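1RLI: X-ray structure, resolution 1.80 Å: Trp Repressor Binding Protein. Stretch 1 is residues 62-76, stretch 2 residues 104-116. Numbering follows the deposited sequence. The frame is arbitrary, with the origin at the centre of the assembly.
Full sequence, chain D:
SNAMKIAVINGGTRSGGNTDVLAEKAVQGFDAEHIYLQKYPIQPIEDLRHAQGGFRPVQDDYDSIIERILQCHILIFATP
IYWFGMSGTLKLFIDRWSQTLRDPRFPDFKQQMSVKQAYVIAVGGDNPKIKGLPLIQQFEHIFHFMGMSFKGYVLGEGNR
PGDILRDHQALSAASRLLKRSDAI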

ATOM      1  N   TYR D  62     -10.718 -29.016  -7.182  1.00 21.15           N
ATOM      2  CA  TYR D  62      -9.971 -27.903  -7.781  1.00 20.25           C
ATOM      3  C   TYR D  62      -9.983 -27.900  -9.311  1.00 21.82           C
ATOM      4  O   TYR D  62     -10.226 -26.858  -9.914  1.00 20.17           O
ATOM      5  N   ASP D  63      -9.712 -29.043  -9.955  1.00 21.01           N
ATOM      6  CA  ASP D  63      -9.724 -29.091 -11.421  1.00 23.98           C
ATOM      7  C   ASP D  63     -11.090 -28.719 -11.993  1.00 20.97           C
ATOM      8  O   ASP D  63     -11.161 -28.044 -13.014  1.00 22.37           O
ATOM      9  N   SER D  64     -12.168 -29.174 -11.356  1.00 21.47           N
ATOM     10  CA  SER D  64     -13.518 -28.837 -11.817  1.00 23.28           C
ATOM     11  C   SER D  64     -13.756 -27.329 -11.718  1.00 21.83           C
ATOM     12  O   SER D  64     -14.451 -26.733 -12.552  1.00 20.50           O
ATOM     13  N   ILE D  65     -13.184 -26.716 -10.688  1.00 19.79           N
ATOM     14  CA  ILE D  65     -13.340 -25.278 -10.495  1.00 19.36           C
ATOM     15  C   ILE D  65     -12.604 -24.512 -11.588  1.00 19.66           C
ATOM     16  O   ILE D  65     -13.151 -23.583 -12.192  1.00 18.21           O
ATOM     17  N   ILE D  66     -11.373 -24.926 -11.871  1.00 17.82           N
ATOM     18  CA  ILE D  66     -10.585 -24.268 -12.900  1.00 19.43           C
ATOM     19  C   ILE D  66     -11.317 -24.379 -14.232  1.00 21.54           C
ATOM     20  O   ILE D  66     -11.367 -23.420 -15.011  1.00 20.84           O
ATOM     21  N   GLU D  67     -11.876 -25.560 -14.498  1.00 22.88           N
ATOM     22  CA  GLU D  67     -12.611 -25.769 -15.750  1.00 24.01           C
ATOM     23  C   GLU D  67     -13.749 -24.758 -15.892  1.00 23.41           C
ATOM     24  O   GLU D  67     -13.953 -24.170 -16.959  1.00 25.16           O
ATOM     25  N   ARG D  68     -14.489 -24.550 -14.813  1.00 24.84           N
ATOM     26  CA  ARG D  68     -15.604 -23.612 -14.849  1.00 26.41           C
ATOM     27  C   ARG D  68     -15.127 -22.175 -14.987  1.00 26.56           C
ATOM     28  O   ARG D  68     -15.690 -21.395 -15.761  1.00 26.02           O
ATOM     29  N   ILE D  69     -14.080 -21.823 -14.246  1.00 22.87           N
ATOM     30  CA  ILE D  69     -13.516 -20.480 -14.316  1.00 23.93           C
ATOM     31  C   ILE D  69     -13.048 -20.132 -15.717  1.00 23.08           C
ATOM     32  O   ILE D  69     -13.205 -18.996 -16.177  1.00 23.33           O
ATOM     33  N   LEU D  70     -12.456 -21.105 -16.399  1.00 21.73           N
ATOM     34  CA  LEU D  70     -11.935 -20.848 -17.725  1.00 23.82           C
ATOM     35  C   LEU D  70     -13.016 -20.485 -18.725  1.00 24.86           C
ATOM     36  O   LEU D  70     -12.740 -19.808 -19.715  1.00 26.97           O
ATOM     37  N   GLN D  71     -14.249 -20.900 -18.459  1.00 24.48           N
ATOM     38  CA  GLN D  71     -15.351 -20.582 -19.365  1.00 26.79           C
ATOM     39  C   GLN D  71     -15.982 -19.210 -19.093  1.00 26.78           C
ATOM     40  O   GLN D  71     -16.860 -18.775 -19.842  1.00 26.02           O
ATOM     41  N   CYS D  72     -15.528 -18.527 -18.045  1.00 24.51           N
ATOM     42  CA  CYS D  72     -16.095 -17.231 -17.681  1.00 23.90           C
ATOM     43  C   CYS D  72     -15.184 -16.051 -17.997  1.00 24.67           C
ATOM     44  O   CYS D  72     -13.979 -16.077 -17.717  1.00 25.40           O
ATOM     45  N   HIS D  73     -15.766 -15.013 -18.585  1.00 21.03           N
ATOM     46  CA  HIS D  73     -14.995 -13.830 -18.949  1.00 23.46           C
ATOM     47  C   HIS D  73     -14.788 -12.887 -17.765  1.00 20.82           C
ATOM     48  O   HIS D  73     -13.796 -12.158 -17.704  1.00 19.52           O
ATOM     49  N   ILE D  74     -15.743 -12.895 -16.841  1.00 17.68           N
ATOM     50  CA  ILE D  74     -15.676 -12.014 -15.676  1.00 18.51           C
ATOM     51  C   ILE D  74     -15.554 -12.855 -14.420  1.00 18.41           C
ATOM     52  O   ILE D  74     -16.339 -13.781 -14.196  1.00 20.38           O
ATOM     53  N   LEU D  75     -14.568 -12.541 -13.594  1.00 16.51           N
ATOM     54  CA  LEU D  75     -14.387 -13.294 -12.354  1.00 17.23           C
ATOM     55  C   LEU D  75     -14.507 -12.378 -11.146  1.00 17.64           C
ATOM     56  O   LEU D  75     -13.809 -11.362 -11.080  1.00 18.20           O
ATOM     57  N   ILE D  76     -15.368 -12.747 -10.195  1.00 16.97           N
ATOM     58  CA  ILE D  76     -15.541 -11.976  -8.965  1.00 17.53           C
ATOM     59  C   ILE D  76     -15.024 -12.800  -7.795  1.00 16.19           C
ATOM     60  O   ILE D  76     -15.545 -13.868  -7.493  1.00 17.13           O
ATOM     61  N   PRO D 104      -0.149 -29.587 -17.882  1.00 20.64           N
ATOM     62  CA  PRO D 104      -0.421 -29.847 -19.296  1.00 22.17           C
ATOM     63  C   PRO D 104      -1.900 -30.040 -19.627  1.00 23.63           C
ATOM     64  O   PRO D 104      -2.277 -30.020 -20.797  1.00 27.18           O
ATOM     65  N   ARG D 105      -2.741 -30.255 -18.627  1.00 22.67           N
ATOM     66  CA  ARG D 105      -4.162 -30.416 -18.910  1.00 26.21           C
ATOM     67  C   ARG D 105      -4.842 -29.067 -19.165  1.00 26.75           C
ATOM     68  O   ARG D 105      -5.976 -29.015 -19.644  1.00 28.33           O
ATOM     69  N   PHE D 106      -4.144 -27.986 -18.842  1.00 23.87           N
ATOM     70  CA  PHE D 106      -4.662 -26.633 -19.035  1.00 25.10           C
ATOM     71  C   PHE D 106      -3.511 -25.880 -19.673  1.00 26.40           C
ATOM     72  O   PHE D 106      -3.004 -24.898 -19.108  1.00 25.71           O
ATOM     73  N   PRO D 107      -3.095 -26.317 -20.884  1.00 26.47           N
ATOM     74  CA  PRO D 107      -1.991 -25.730 -21.639  1.00 28.09           C
ATOM     75  C   PRO D 107      -2.033 -24.252 -21.973  1.00 29.06           C
ATOM     76  O   PRO D 107      -0.987 -23.644 -22.195  1.00 30.64           O
ATOM     77  N   ASP D 108      -3.228 -23.665 -21.999  1.00 26.99           N
ATOM     78  CA  ASP D 108      -3.356 -22.253 -22.339  1.00 25.51           C
ATOM     79  C   ASP D 108      -3.846 -21.392 -21.171  1.00 24.21           C
ATOM     80  O   ASP D 108      -4.321 -20.277 -21.379  1.00 22.29           O
ATOM     81  N   PHE D 109      -3.689 -21.907 -19.954  1.00 20.70           N
ATOM     82  CA  PHE D 109      -4.133 -21.232 -18.739  1.00 20.90           C
ATOM     83  C   PHE D 109      -3.714 -19.769 -18.630  1.00 21.78           C
ATOM     84  O   PHE D 109      -4.552 -18.897 -18.422  1.00 20.86           O
ATOM     85  N   LYS D 110      -2.423 -19.494 -18.756  1.00 24.02           N
ATOM     86  CA  LYS D 110      -1.951 -18.121 -18.641  1.00 26.33           C
ATOM     87  C   LYS D 110      -2.658 -17.218 -19.652  1.00 25.33           C
ATOM     88  O   LYS D 110      -3.204 -16.186 -19.288  1.00 22.86           O
ATOM     89  N   GLN D 111      -2.641 -17.606 -20.922  1.00 25.20           N
ATOM     90  CA  GLN D 111      -3.281 -16.800 -21.965  1.00 26.15           C
ATOM     91  C   GLN D 111      -4.776 -16.630 -21.704  1.00 23.77           C
ATOM     92  O   GLN D 111      -5.303 -15.513 -21.799  1.00 23.14           O
ATOM     93  N   GLN D 112      -5.456 -17.726 -21.376  1.00 21.93           N
ATOM     94  CA  GLN D 112      -6.887 -17.674 -21.097  1.00 21.78           C
ATOM     95  C   GLN D 112      -7.214 -16.730 -19.934  1.00 23.48           C
ATOM     96  O   GLN D 112      -8.178 -15.961 -19.993  1.00 22.89           O
ATOM     97  N   MET D 113      -6.431 -16.794 -18.860  1.00 21.94           N
ATOM     98  CA  MET D 113      -6.702 -15.908 -17.730  1.00 21.31           C
ATOM     99  C   MET D 113      -6.413 -14.443 -18.092  1.00 21.38           C
ATOM    100  O   MET D 113      -7.102 -13.537 -17.613  1.00 23.00           O
ATOM    101  N   SER D 114      -5.415 -14.220 -18.949  1.00 20.84           N
ATOM    102  CA  SER D 114      -5.017 -12.863 -19.332  1.00 21.83           C
ATOM    103  C   SER D 114      -6.081 -12.005 -20.008  1.00 24.39           C
ATOM    104  O   SER D 114      -5.934 -10.784 -20.031  1.00 25.92           O
ATOM    105  N   VAL D 115      -7.132 -12.607 -20.569  1.00 21.91           N
ATOM    106  CA  VAL D 115      -8.170 -11.801 -21.202  1.00 22.98           C
ATOM    107  C   VAL D 115      -9.396 -11.646 -20.302  1.00 24.17           C
ATOM    108  O   VAL D 115     -10.403 -11.067 -20.709  1.00 24.99           O
ATOM    109  N   LYS D 116      -9.307 -12.125 -19.063  1.00 22.48           N
ATOM    110  CA  LYS D 116     -10.444 -12.017 -18.150  1.00 22.18           C
ATOM    111  C   LYS D 116     -10.434 -10.725 -17.344  1.00 21.11           C
ATOM    112  O   LYS D 116      -9.403 -10.081 -17.206  1.00 22.56           O
TER

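The two stretches form a mainly apolar contact, burying 722 Å² in total, with a salt bridge near one end and a lysine bound to backbone carbonyls of the first stretch near the other. Helix 62-70 and helix 109-114 run at 47° to each other, and their axes come no closer than 11.2 Å, a gap wide enough for side chains to fill.

At the start of the first helix, Asp63 (chi1 m) points toward the second stretch and meets Arg105, whose side chain is extended at chi2 (t) but bends at chi1 and chi3 (both m). Asp63 OD2 lies 2.8 Å from Arg105 NH1, at the edge of the guanidinium; a second, weak bond joins Arg105 NH2 to Asp63 OD1 at 3.1 Å.

Phe106 (chi1 m) points toward the helix and inserts its ring among the side chains there. Ile66 (m, m) sets CG2 over one face, 3.9 Å from the ring centroid in a CH-pi contact, while the carboxylate carbon of Glu67 lies at the edge, CD to Phe106 CE1 3.5 Å. Leu70 (m, t) starts sideways, but its end reaches in: its CD1 is 3.6 Å from Phe106 CD1, and its CD2 is 4.0 Å from Phe109 CD1. Phe109 (chi1 t) also meets Ile66.

Farther along, Met113 adopts m at all three chi angles, placing SD 4.0 Å from Ile69 CG2 and CE 4.1 Å from Leu75 CD1.

Lys116 (m, t, t, m) lays its aliphatic chain past Leu75, with CD 3.9 Å from Leu75 CD1. Its ammonium group then donates to three backbone carbonyls of the first stretch: Lys116 NZ is 2.7 Å from Cys72 O and 2.9 Å from Leu70 O, with a weak bond to Ile69 O at 3.4 Å.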

ATOM      1  CB  TYR D  62      -8.526 -27.899  -7.244  1.00 19.07           C
ATOM      2  CG  TYR D  62      -7.644 -26.811  -7.823  1.00 17.79           C
ATOM      3  CD1 TYR D  62      -7.637 -25.529  -7.283  1.00 18.40           C
ATOM      4  CD2 TYR D  62      -6.819 -27.074  -8.909  1.00 17.54           C
ATOM      5  CE1 TYR D  62      -6.818 -24.524  -7.810  1.00 17.76           C
ATOM      6  CE2 TYR D  62      -5.995 -26.066  -9.455  1.00 18.77           C
ATOM      7  CZ  TYR D  62      -6.004 -24.797  -8.893  1.00 17.85           C
ATOM      8  OH  TYR D  62      -5.194 -23.806  -9.421  1.00 15.72           O
ATOM      9  CB  ASP D  63      -9.329 -30.483 -11.954  1.00 27.14           C
ATOM     10  CG  ASP D  63      -7.886 -30.843 -11.644  1.00 33.29           C
ATOM     11  OD1 ASP D  63      -7.055 -29.919 -11.477  1.00 33.09           O
ATOM     12  OD2 ASP D  63      -7.581 -32.059 -11.580  1.00 36.60           O
ATOM     13  CB  SER D  64     -14.570 -29.568 -10.977  1.00 24.56           C
ATOM     14  OG  SER D  64     -14.615 -30.931 -11.346  1.00 35.16           O
ATOM     15  CB  ILE D  65     -12.847 -24.866  -9.099  1.00 20.39           C
ATOM     16  CG1 ILE D  65     -13.809 -25.451  -8.061  1.00 21.16           C
ATOM     17  CG2 ILE D  65     -12.766 -23.315  -8.977  1.00 19.47           C
ATOM     18  CD1 ILE D  65     -13.410 -25.240  -6.604  1.00 22.52           C
ATOM     19  CB  ILE D  66      -9.194 -24.912 -13.034  1.00 17.44           C
ATOM     20  CG1 ILE D  66      -8.352 -24.641 -11.774  1.00 19.54           C
ATOM     21  CG2 ILE D  66      -8.482 -24.356 -14.233  1.00 18.48           C
ATOM     22  CD1 ILE D  66      -8.084 -23.124 -11.480  1.00 20.69           C
ATOM     23  CB  GLU D  67     -13.190 -27.185 -15.797  1.00 27.39           C
ATOM     24  CG  GLU D  67     -12.154 -28.266 -16.032  1.00 36.51           C
ATOM     25  CD  GLU D  67     -11.728 -28.362 -17.490  1.00 42.86           C
ATOM     26  OE1 GLU D  67     -12.008 -27.415 -18.259  1.00 46.03           O
ATOM     27  OE2 GLU D  67     -11.106 -29.383 -17.865  1.00 46.89           O
ATOM     28  CB  ARG D  68     -16.458 -23.782 -13.598  1.00 29.65           C
ATOM     29  CG  ARG D  68     -17.203 -25.093 -13.600  1.00 33.97           C
ATOM     30  CD  ARG D  68     -17.774 -25.395 -12.248  1.00 37.63           C
ATOM     31  NE  ARG D  68     -18.771 -24.421 -11.825  1.00 41.62           N
ATOM     32  CZ  ARG D  68     -19.108 -24.228 -10.556  1.00 44.93           C
ATOM     33  NH1 ARG D  68     -18.517 -24.943  -9.604  1.00 47.34           N
ATOM     34  NH2 ARG D  68     -20.033 -23.333 -10.237  1.00 47.22           N
ATOM     35  CB  ILE D  69     -12.300 -20.341 -13.367  1.00 26.96           C
ATOM     36  CG1 ILE D  69     -12.791 -20.099 -11.951  1.00 29.00           C
ATOM     37  CG2 ILE D  69     -11.369 -19.226 -13.854  1.00 31.53           C
ATOM     38  CD1 ILE D  69     -11.666 -20.111 -10.915  1.00 32.19           C
ATOM     39  CB  LEU D  70     -11.102 -22.045 -18.208  1.00 24.05           C
ATOM     40  CG  LEU D  70      -9.772 -22.085 -17.434  1.00 23.65           C
ATOM     41  CD1 LEU D  70      -8.973 -23.349 -17.776  1.00 26.94           C
ATOM     42  CD2 LEU D  70      -8.964 -20.836 -17.771  1.00 23.94           C
ATOM     43  CB  GLN D  71     -16.432 -21.658 -19.257  1.00 31.25           C
ATOM     44  CG  GLN D  71     -15.910 -23.074 -19.474  1.00 38.87           C
ATOM     45  CD  GLN D  71     -17.016 -24.115 -19.487  1.00 42.84           C
ATOM     46  OE1 GLN D  71     -17.858 -24.128 -20.385  1.00 47.08           O
ATOM     47  NE2 GLN D  71     -17.020 -24.990 -18.487  1.00 45.35           N
ATOM     48  CB  CYS D  72     -16.465 -17.226 -16.192  1.00 25.53           C
ATOM     49  SG  CYS D  72     -17.694 -18.464 -15.742  1.00 25.35           S
ATOM     50  CB  HIS D  73     -15.702 -13.060 -20.070  1.00 28.87           C
ATOM     51  CG  HIS D  73     -14.908 -11.908 -20.600  1.00 31.36           C
ATOM     52  ND1 HIS D  73     -15.411 -10.627 -20.675  1.00 35.72           N
ATOM     53  CD2 HIS D  73     -13.646 -11.844 -21.086  1.00 34.60           C
ATOM     54  CE1 HIS D  73     -14.495  -9.825 -21.186  1.00 36.02           C
ATOM     55  NE2 HIS D  73     -13.414 -10.538 -21.445  1.00 36.49           N
ATOM     56  CB  ILE D  74     -16.945 -11.143 -15.553  1.00 21.55           C
ATOM     57  CG1 ILE D  74     -17.023 -10.173 -16.739  1.00 25.11           C
ATOM     58  CG2 ILE D  74     -16.931 -10.394 -14.224  1.00 22.33           C
ATOM     59  CD1 ILE D  74     -18.386  -9.440 -16.843  1.00 26.97           C
ATOM     60  CB  LEU D  75     -13.008 -13.956 -12.316  1.00 18.17           C
ATOM     61  CG  LEU D  75     -12.605 -14.874 -13.472  1.00 21.04           C
ATOM     62  CD1 LEU D  75     -11.222 -15.485 -13.151  1.00 20.86           C
ATOM     63  CD2 LEU D  75     -13.652 -15.959 -13.665  1.00 19.38           C
ATOM     64  CB  ILE D  76     -17.028 -11.611  -8.718  1.00 17.58           C
ATOM     65  CG1 ILE D  76     -17.514 -10.746  -9.880  1.00 19.45           C
ATOM     66  CG2 ILE D  76     -17.171 -10.843  -7.396  1.00 20.72           C
ATOM     67  CD1 ILE D  76     -18.997 -10.420  -9.868  1.00 21.88           C
ATOM     68  CB  PRO D 104       0.409 -31.105 -19.581  1.00 22.10           C
ATOM     69  CG  PRO D 104       0.249 -31.864 -18.311  1.00 21.84           C
ATOM     70  CD  PRO D 104       0.500 -30.753 -17.260  1.00 20.69           C
ATOM     71  CB  ARG D 105      -4.853 -31.123 -17.753  1.00 28.26           C
ATOM     72  CG  ARG D 105      -4.313 -32.506 -17.497  1.00 29.43           C
ATOM     73  CD  ARG D 105      -4.833 -32.991 -16.187  1.00 29.23           C
ATOM     74  NE  ARG D 105      -4.475 -32.055 -15.128  1.00 31.07           N
ATOM     75  CZ  ARG D 105      -5.018 -32.072 -13.917  1.00 31.91           C
ATOM     76  NH1 ARG D 105      -5.942 -32.982 -13.625  1.00 36.01           N
ATOM     77  NH2 ARG D 105      -4.641 -31.195 -13.000  1.00 30.97           N
ATOM     78  CB  PHE D 106      -5.013 -26.007 -17.687  1.00 24.37           C
ATOM     79  CG  PHE D 106      -6.104 -26.720 -16.952  1.00 26.75           C
ATOM     80  CD1 PHE D 106      -7.431 -26.601 -17.368  1.00 25.56           C
ATOM     81  CD2 PHE D 106      -5.814 -27.529 -15.852  1.00 24.97           C
ATOM     82  CE1 PHE D 106      -8.450 -27.273 -16.703  1.00 28.52           C
ATOM     83  CE2 PHE D 106      -6.824 -28.205 -15.178  1.00 30.26           C
ATOM     84  CZ  PHE D 106      -8.154 -28.076 -15.604  1.00 29.02           C
ATOM     85  CB  PRO D 107      -1.928 -26.610 -22.897  1.00 29.10           C
ATOM     86  CG  PRO D 107      -3.350 -26.962 -23.114  1.00 28.59           C
ATOM     87  CD  PRO D 107      -3.803 -27.318 -21.709  1.00 27.29           C
ATOM     88  CB  ASP D 108      -4.329 -22.103 -23.499  1.00 28.72           C
ATOM     89  CG  ASP D 108      -3.948 -22.966 -24.675  1.00 33.56           C
ATOM     90  OD1 ASP D 108      -2.823 -22.785 -25.178  1.00 33.68           O
ATOM     91  OD2 ASP D 108      -4.772 -23.816 -25.083  1.00 37.45           O
ATOM     92  CB  PHE D 109      -3.634 -22.012 -17.509  1.00 20.54           C
ATOM     93  CG  PHE D 109      -4.163 -21.490 -16.195  1.00 20.52           C
ATOM     94  CD1 PHE D 109      -5.532 -21.542 -15.907  1.00 20.47           C
ATOM     95  CD2 PHE D 109      -3.292 -20.956 -15.238  1.00 19.39           C
ATOM     96  CE1 PHE D 109      -6.029 -21.076 -14.693  1.00 19.71           C
ATOM     97  CE2 PHE D 109      -3.791 -20.482 -14.017  1.00 18.54           C
ATOM     98  CZ  PHE D 109      -5.161 -20.547 -13.750  1.00 19.11           C
ATOM     99  CB  LYS D 110      -0.434 -18.050 -18.865  1.00 29.59           C
ATOM    100  CG  LYS D 110       0.171 -16.722 -18.416  1.00 35.35           C
ATOM    101  CD  LYS D 110       1.694 -16.707 -18.535  1.00 41.05           C
ATOM    102  CE  LYS D 110       2.159 -16.544 -19.977  1.00 43.44           C
ATOM    103  NZ  LYS D 110       3.634 -16.349 -20.040  1.00 46.26           N
ATOM    104  CB  GLN D 111      -3.063 -17.440 -23.343  1.00 30.73           C
ATOM    105  CG  GLN D 111      -3.304 -16.511 -24.538  1.00 37.90           C
ATOM    106  CD  GLN D 111      -4.737 -16.036 -24.650  1.00 43.15           C
ATOM    107  OE1 GLN D 111      -5.677 -16.839 -24.666  1.00 47.29           O
ATOM    108  NE2 GLN D 111      -4.914 -14.721 -24.738  1.00 46.08           N
ATOM    109  CB  GLN D 112      -7.427 -19.072 -20.771  1.00 23.96           C
ATOM    110  CG  GLN D 112      -7.541 -20.012 -21.957  1.00 26.08           C
ATOM    111  CD  GLN D 112      -7.846 -21.423 -21.511  1.00 30.44           C
ATOM    112  OE1 GLN D 112      -7.049 -22.041 -20.807  1.00 31.56           O
ATOM    113  NE2 GLN D 112      -9.002 -21.943 -21.909  1.00 31.64           N
ATOM    114  CB  MET D 113      -5.850 -16.304 -16.516  1.00 20.60           C
ATOM    115  CG  MET D 113      -6.213 -17.655 -15.898  1.00 20.75           C
ATOM    116  SD  MET D 113      -7.853 -17.720 -15.125  1.00 20.57           S
ATOM    117  CE  MET D 113      -7.471 -17.146 -13.453  1.00 23.16           C
ATOM    118  CB  SER D 114      -3.764 -12.898 -20.224  1.00 24.58           C
ATOM    119  OG  SER D 114      -4.092 -13.263 -21.568  1.00 26.36           O
ATOM    120  CB  VAL D 115      -8.617 -12.378 -22.593  1.00 24.95           C
ATOM    121  CG1 VAL D 115      -7.431 -12.392 -23.546  1.00 24.80           C
ATOM    122  CG2 VAL D 115      -9.217 -13.766 -22.442  1.00 24.27           C
ATOM    123  CB  LYS D 116     -10.486 -13.219 -17.194  1.00 22.35           C
ATOM    124  CG  LYS D 116     -10.622 -14.563 -17.927  1.00 22.64           C
ATOM    125  CD  LYS D 116     -10.763 -15.742 -16.987  1.00 22.23           C
ATOM    126  CE  LYS D 116     -10.713 -17.077 -17.755  1.00 23.76           C
ATOM    127  NZ  LYS D 116     -11.815 -17.215 -18.768  1.00 21.71           N
TER